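Local coordinates for ferritin like protein (Caulobacter vibrioides, PDB 3HL1) that is of unknown detailed function but belongs to the ferritin-like family and probably binds metal, at residues Ile26-Thr31 and Pro77-Thr82; Gly302-Cys307 and Ala312-Ser317. One frame throughout, in Å; residues are numbered along the deposited sequence.

Contact 1: residues Ile26-Thr31 and Pro77-Thr82; sequences IPYYLT and PEYVGT
Y79 leans its ring across P27 and Y28, two neighbouring residues of helix 8-35, and brings the loop 77-82 up against that helix. CG lies anti to the carbonyl carbon (chi1 -62°), which carries the ring from the loop toward the helix. CB and CG only carry the ring outward; contact begins at CD1, which comes 4.0 Å from CD2 of Y28, approaching that ring at its edge, near its plane. CE1 passes the same carbon at 4.1 Å and lies 4.2 Å from CB of Y28. On the other branch CE2 is 4.1 Å from CB of P27, and CZ is nearer, 3.9 Å from that CB. The hydroxyl ends over the proline: Y79 OH is 3.2 Å from CB of P27 and 3.3 Å from its CD. Y79 OH is also hydrogen-bonded to the backbone O of W24, a turn before P27 in the helix.

P77 adds a lighter touch, its CG 4.4 Å from CG of P27. As a proline, P27 has no N-H to give to the turn before, and the helix is kinked there. Just past the kink, the P27 carbonyl is doubly engaged, taking T31 N and T31 OG1 from opposite faces of its plane. The Y28 ring runs on to S104, whose backbone O is hydrogen-bonded with its OH, while W24 packs against both tyrosine rings, making an aromatic cluster. This is loop-to-helix packing at a proline kink, on a long helix of the ferritin-like domain.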
loop_
_atom_site.group_PDB
_atom_site.type_symbol
_atom_site.label_atom_id
_atom_site.label_comp_id
_atom_site.label_asym_id
_atom_site.label_seq_id
_atom_site.Cartn_x
_atom_site.Cartn_y
_atom_site.Cartn_z
ATOM N N ILE A 26 0.349 1.105 -4.054
ATOM C CA ILE A 26 1.240 2.140 -4.548
ATOM C C ILE A 26 1.131 2.335 -6.075
ATOM O O ILE A 26 0.845 3.458 -6.525
ATOM C CB ILE A 26 2.702 1.934 -4.010
ATOM C CG1 ILE A 26 2.662 2.161 -2.473
ATOM C CG2 ILE A 26 3.688 2.877 -4.718
ATOM C CD1 ILE A 26 3.844 1.695 -1.714
ATOM N N PRO A 27 1.378 1.266 -6.890
ATOM C CA PRO A 27 1.104 1.432 -8.317
ATOM C C PRO A 27 -0.327 1.809 -8.665
ATOM O O PRO A 27 -0.525 2.581 -9.600
ATOM C CB PRO A 27 1.542 0.087 -8.938
ATOM C CG PRO A 27 2.524 -0.471 -7.973
ATOM C CD PRO A 27 1.956 -0.070 -6.621
ATOM N N TYR A 28 -1.320 1.323 -7.891
ATOM C CA TYR A 28 -2.703 1.700 -8.087
ATOM C C TYR A 28 -2.898 3.223 -7.967
ATOM O O TYR A 28 -3.445 3.807 -8.866
ATOM C CB TYR A 28 -3.659 0.944 -7.128
ATOM C CG TYR A 28 -5.087 0.891 -7.624
ATOM C CD1 TYR A 28 -5.974 1.943 -7.349
ATOM C CD2 TYR A 28 -5.550 -0.186 -8.414
ATOM C CE1 TYR A 28 -7.289 1.917 -7.830
ATOM C CE2 TYR A 28 -6.869 -0.218 -8.899
ATOM C CZ TYR A 28 -7.716 0.832 -8.591
ATOM O OH TYR A 28 -8.943 0.839 -9.086
ATOM N N TYR A 29 -2.513 3.804 -6.848
ATOM C CA TYR A 29 -2.636 5.201 -6.572
ATOM C C TYR A 29 -1.762 6.029 -7.506
ATOM O O TYR A 29 -2.149 7.104 -7.902
ATOM C CB TYR A 29 -2.242 5.520 -5.129
ATOM C CG TYR A 29 -3.157 5.011 -4.028
ATOM C CD1 TYR A 29 -4.196 4.092 -4.281
ATOM C CD2 TYR A 29 -2.833 5.270 -2.691
ATOM C CE1 TYR A 29 -4.983 3.598 -3.253
ATOM C CE2 TYR A 29 -3.578 4.710 -1.647
ATOM C CZ TYR A 29 -4.655 3.898 -1.921
ATOM O OH TYR A 29 -5.383 3.335 -0.862
ATOM N N LEU A 30 -0.550 5.569 -7.789
ATOM C CA LEU A 30 0.359 6.300 -8.665
ATOM C C LEU A 30 -0.204 6.421 -10.071
ATOM O O LEU A 30 -0.093 7.486 -10.724
ATOM C CB LEU A 30 1.743 5.629 -8.734
ATOM C CG LEU A 30 2.703 5.856 -7.549
ATOM C CD1 LEU A 30 3.948 4.905 -7.664
ATOM C CD2 LEU A 30 3.069 7.377 -7.390
ATOM N N THR A 31 -0.785 5.327 -10.550
ATOM C CA THR A 31 -1.422 5.264 -11.876
ATOM C C THR A 31 -2.557 6.284 -11.980
ATOM O O THR A 31 -2.592 7.037 -12.948
ATOM C CB THR A 31 -1.866 3.833 -12.221
ATOM O OG1 THR A 31 -0.697 3.004 -12.184
ATOM C CG2 THR A 31 -2.512 3.797 -13.644
ATOM N N PRO A 77 3.099 -6.433 -7.951
ATOM C CA PRO A 77 1.706 -6.757 -7.737
ATOM C C PRO A 77 0.990 -6.962 -9.081
ATOM O O PRO A 77 1.461 -6.459 -10.141
ATOM C CB PRO A 77 1.175 -5.509 -7.021
ATOM C CG PRO A 77 2.333 -4.674 -6.704
ATOM C CD PRO A 77 3.345 -4.989 -7.709
ATOM N N GLU A 78 -0.173 -7.583 -9.002
ATOM C CA GLU A 78 -1.036 -7.801 -10.127
ATOM C C GLU A 78 -2.355 -7.102 -9.916
ATOM O O GLU A 78 -2.824 -6.974 -8.768
ATOM C CB GLU A 78 -1.255 -9.273 -10.340
ATOM C CG GLU A 78 -0.010 -9.894 -10.947
ATOM C CD GLU A 78 -0.204 -11.349 -11.320
ATOM O OE1 GLU A 78 -0.130 -12.197 -10.435
ATOM O OE2 GLU A 78 -0.425 -11.626 -12.509
ATOM N N TYR A 79 -2.947 -6.719 -11.048
ATOM C CA TYR A 79 -4.121 -5.842 -11.110
ATOM C C TYR A 79 -5.107 -6.449 -12.038
ATOM O O TYR A 79 -5.160 -6.096 -13.251
ATOM C CB TYR A 79 -3.679 -4.445 -11.516
ATOM C CG TYR A 79 -2.759 -3.862 -10.504
ATOM C CD1 TYR A 79 -3.225 -3.354 -9.319
ATOM C CD2 TYR A 79 -1.386 -3.816 -10.737
ATOM C CE1 TYR A 79 -2.352 -2.830 -8.379
ATOM C CE2 TYR A 79 -0.494 -3.335 -9.793
ATOM C CZ TYR A 79 -0.987 -2.853 -8.603
ATOM O OH TYR A 79 -0.172 -2.342 -7.641
ATOM N N VAL A 80 -5.933 -7.347 -11.480
ATOM C CA VAL A 80 -6.792 -8.184 -12.307
ATOM C C VAL A 80 -8.140 -8.316 -11.658
ATOM O O VAL A 80 -8.217 -8.555 -10.458
ATOM C CB VAL A 80 -6.186 -9.602 -12.518
ATOM C CG1 VAL A 80 -7.167 -10.565 -13.317
ATOM C CG2 VAL A 80 -4.814 -9.555 -13.225
ATOM N N GLY A 81 -9.202 -8.181 -12.445
ATOM C CA GLY A 81 -10.541 -8.388 -11.905
ATOM C C GLY A 81 -10.850 -7.416 -10.768
ATOM O O GLY A 81 -10.693 -6.170 -10.908
ATOM N N THR A 82 -11.321 -7.968 -9.662
ATOM C CA THR A 82 -11.622 -7.187 -8.452
ATOM C C THR A 82 -10.823 -7.719 -7.236
ATOM O O THR A 82 -11.201 -7.516 -6.090
ATOM C CB THR A 82 -13.141 -7.233 -8.143
ATOM O OG1 THR A 82 -13.577 -8.603 -8.081
ATOM C CG2 THR A 82 -13.945 -6.505 -9.222
#

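Contact 2: residues Gly302-Cys307 and Ala312-Ser317; sequences GDILSC and AVPRYS
I304 and C307, one helical turn apart, both touch the P314 ring, and their meeting with it forms the apolar centre. CG2 of I304, anti to the backbone N, lies 3.6 Å from CG of P314, the two side chains crossing at about a right angle. The same proline carbon is 4.0 Å from CB of C307, so one corner of the ring touches both helix residues.

Next to this centre stands Y316. Its hydroxyl sits alongside the outer branch of I304, with OH 3.3 Å from CD1, while CE2 is 4.1 Å from that methyl, which meets the ring at its edge, near its plane. The tyrosine oxygen is not left among carbons alone: it is probably hydrogen-bonded with OG1 of T31 on helix 8-35. F273 of helix 261-283 meets the Y316 ring edge-to-face.

Toward the end of helix 292-309 the contact turns polar. A312 N donates to C307 O over 2.9 Å, with an N-H...O angle of 162°. The donor stands 41° above the carbonyl plane, away from the lone-pair direction, as the chain doubles back beyond the helix. The A312 methyl packs 3.7 Å from that same C307 oxygen. At the far edge the R315 side chain leads away from the helix.

One backbone bond thus fixes where the tail turns back, and beyond it hydrocarbon packing holds the tail to the helix; the charges of R315 and of the S317 carboxylate stay at the exposed margin.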
loop_
_atom_site.group_PDB
_atom_site.type_symbol
_atom_site.label_atom_id
_atom_site.label_comp_id
_atom_site.label_asym_id
_atom_site.label_seq_id
_atom_site.Cartn_x
_atom_site.Cartn_y
_atom_site.Cartn_z
ATOM N N GLY A 302 8.318 9.807 -13.412
ATOM C CA GLY A 302 8.515 10.205 -14.794
ATOM C C GLY A 302 8.139 9.124 -15.797
ATOM O O GLY A 302 7.521 9.404 -16.844
ATOM N N ASP A 303 8.476 7.873 -15.494
ATOM C CA ASP A 303 8.064 6.733 -16.310
ATOM C C ASP A 303 6.541 6.527 -16.418
ATOM O O ASP A 303 5.999 6.188 -17.489
ATOM C CB ASP A 303 8.588 5.411 -15.709
ATOM C CG ASP A 303 10.069 5.257 -15.781
ATOM O OD1 ASP A 303 10.740 5.997 -16.497
ATOM O OD2 ASP A 303 10.592 4.408 -15.027
ATOM N N ILE A 304 5.856 6.683 -15.291
ATOM C CA ILE A 304 4.393 6.531 -15.223
ATOM C C ILE A 304 3.713 7.651 -16.007
ATOM O O ILE A 304 2.777 7.442 -16.793
ATOM C CB ILE A 304 3.910 6.511 -13.737
ATOM C CG1 ILE A 304 4.573 5.361 -13.011
ATOM C CG2 ILE A 304 2.393 6.403 -13.667
ATOM C CD1 ILE A 304 4.479 5.424 -11.441
ATOM N N LEU A 305 4.165 8.870 -15.792
ATOM C CA LEU A 305 3.608 10.010 -16.545
ATOM C C LEU A 305 3.828 9.844 -18.042
ATOM O O LEU A 305 2.974 10.157 -18.867
ATOM C CB LEU A 305 4.240 11.313 -16.099
ATOM C CG LEU A 305 3.809 12.597 -16.796
ATOM C CD1 LEU A 305 2.311 12.787 -16.719
ATOM C CD2 LEU A 305 4.527 13.759 -16.147
ATOM N N SER A 306 4.982 9.326 -18.396
ATOM C CA SER A 306 5.312 9.207 -19.801
ATOM C C SER A 306 4.390 8.194 -20.500
ATOM O O SER A 306 3.932 8.450 -21.617
ATOM C CB SER A 306 6.796 8.898 -19.984
ATOM O OG SER A 306 6.975 8.391 -21.280
ATOM N N CYS A 307 4.012 7.109 -19.826
ATOM C CA CYS A 307 2.995 6.189 -20.347
ATOM C C CYS A 307 1.704 6.897 -20.676
ATOM O O CYS A 307 1.206 6.816 -21.796
ATOM C CB CYS A 307 2.703 5.050 -19.369
ATOM S SG CYS A 307 4.040 3.848 -19.174
ATOM N N ALA A 312 -0.766 5.205 -23.205
ATOM C CA ALA A 312 -0.664 3.858 -22.671
ATOM C C ALA A 312 -0.957 3.921 -21.161
ATOM O O ALA A 312 -0.338 4.686 -20.430
ATOM C CB ALA A 312 0.730 3.302 -22.873
ATOM N N VAL A 313 -1.862 3.079 -20.694
ATOM C CA VAL A 313 -2.082 2.960 -19.263
ATOM C C VAL A 313 -0.810 2.359 -18.664
ATOM O O VAL A 313 -0.301 1.338 -19.150
ATOM C CB VAL A 313 -3.283 2.045 -18.923
ATOM C CG1 VAL A 313 -3.490 2.016 -17.391
ATOM C CG2 VAL A 313 -4.562 2.520 -19.679
ATOM N N PRO A 314 -0.286 2.964 -17.581
ATOM C CA PRO A 314 0.784 2.333 -16.877
ATOM C C PRO A 314 0.621 0.848 -16.602
ATOM O O PRO A 314 -0.471 0.386 -16.281
ATOM C CB PRO A 314 0.872 3.152 -15.598
ATOM C CG PRO A 314 0.519 4.530 -16.044
ATOM C CD PRO A 314 -0.630 4.278 -17.010
ATOM N N ARG A 315 1.716 0.115 -16.754
ATOM C CA ARG A 315 1.810 -1.328 -16.521
ATOM C C ARG A 315 3.047 -1.603 -15.642
ATOM O O ARG A 315 4.056 -0.975 -15.844
ATOM C CB ARG A 315 2.034 -1.972 -17.877
ATOM C CG ARG A 315 1.219 -3.129 -18.139
ATOM C CD ARG A 315 1.499 -3.630 -19.531
ATOM N NE ARG A 315 2.527 -4.676 -19.528
ATOM C CZ ARG A 315 2.306 -5.996 -19.573
ATOM N NH1 ARG A 315 1.066 -6.492 -19.639
ATOM N NH2 ARG A 315 3.343 -6.835 -19.569
ATOM N N TYR A 316 2.993 -2.570 -14.702
ATOM C CA TYR A 316 4.093 -2.728 -13.752
ATOM C C TYR A 316 4.782 -4.102 -13.765
ATOM O O TYR A 316 5.718 -4.311 -13.020
ATOM C CB TYR A 316 3.621 -2.356 -12.341
ATOM C CG TYR A 316 3.208 -0.898 -12.251
ATOM C CD1 TYR A 316 1.962 -0.489 -12.662
ATOM C CD2 TYR A 316 4.096 0.067 -11.800
ATOM C CE1 TYR A 316 1.598 0.872 -12.635
ATOM C CE2 TYR A 316 3.716 1.398 -11.721
ATOM C CZ TYR A 316 2.471 1.777 -12.127
ATOM O OH TYR A 316 2.129 3.117 -12.055
ATOM N N SER A 317 4.262 -5.000 -14.566
ATOM C CA SER A 317 4.818 -6.307 -14.775
ATOM C C SER A 317 4.488 -6.784 -16.192
ATOM O O SER A 317 3.578 -6.272 -16.901
ATOM C CB SER A 317 4.276 -7.296 -13.734
ATOM O OG SER A 317 2.897 -7.612 -13.949
ATOM O OXT SER A 317 5.177 -7.706 -16.646
#

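In the fold
Contact 1 is partly buried and joins helix 8-35 to the loop that follows helix 42-67, whereas contact 2 is buried throughout its touching residues although it lies farther from the chain's centre, about 18 Å against 10 Å for the contact centres. The first relies on aromatic and proline packing without a hydrogen bond between its segments; the second adds a backbone bond where the chain turns back. They meet directly, their centres about 12 Å apart, with L30 packed on I304. P314 and Y316 rest on T31 and P27, so the C-terminal tail lies against helix 8-35, and F273 of helix 261-283 touches both contacts.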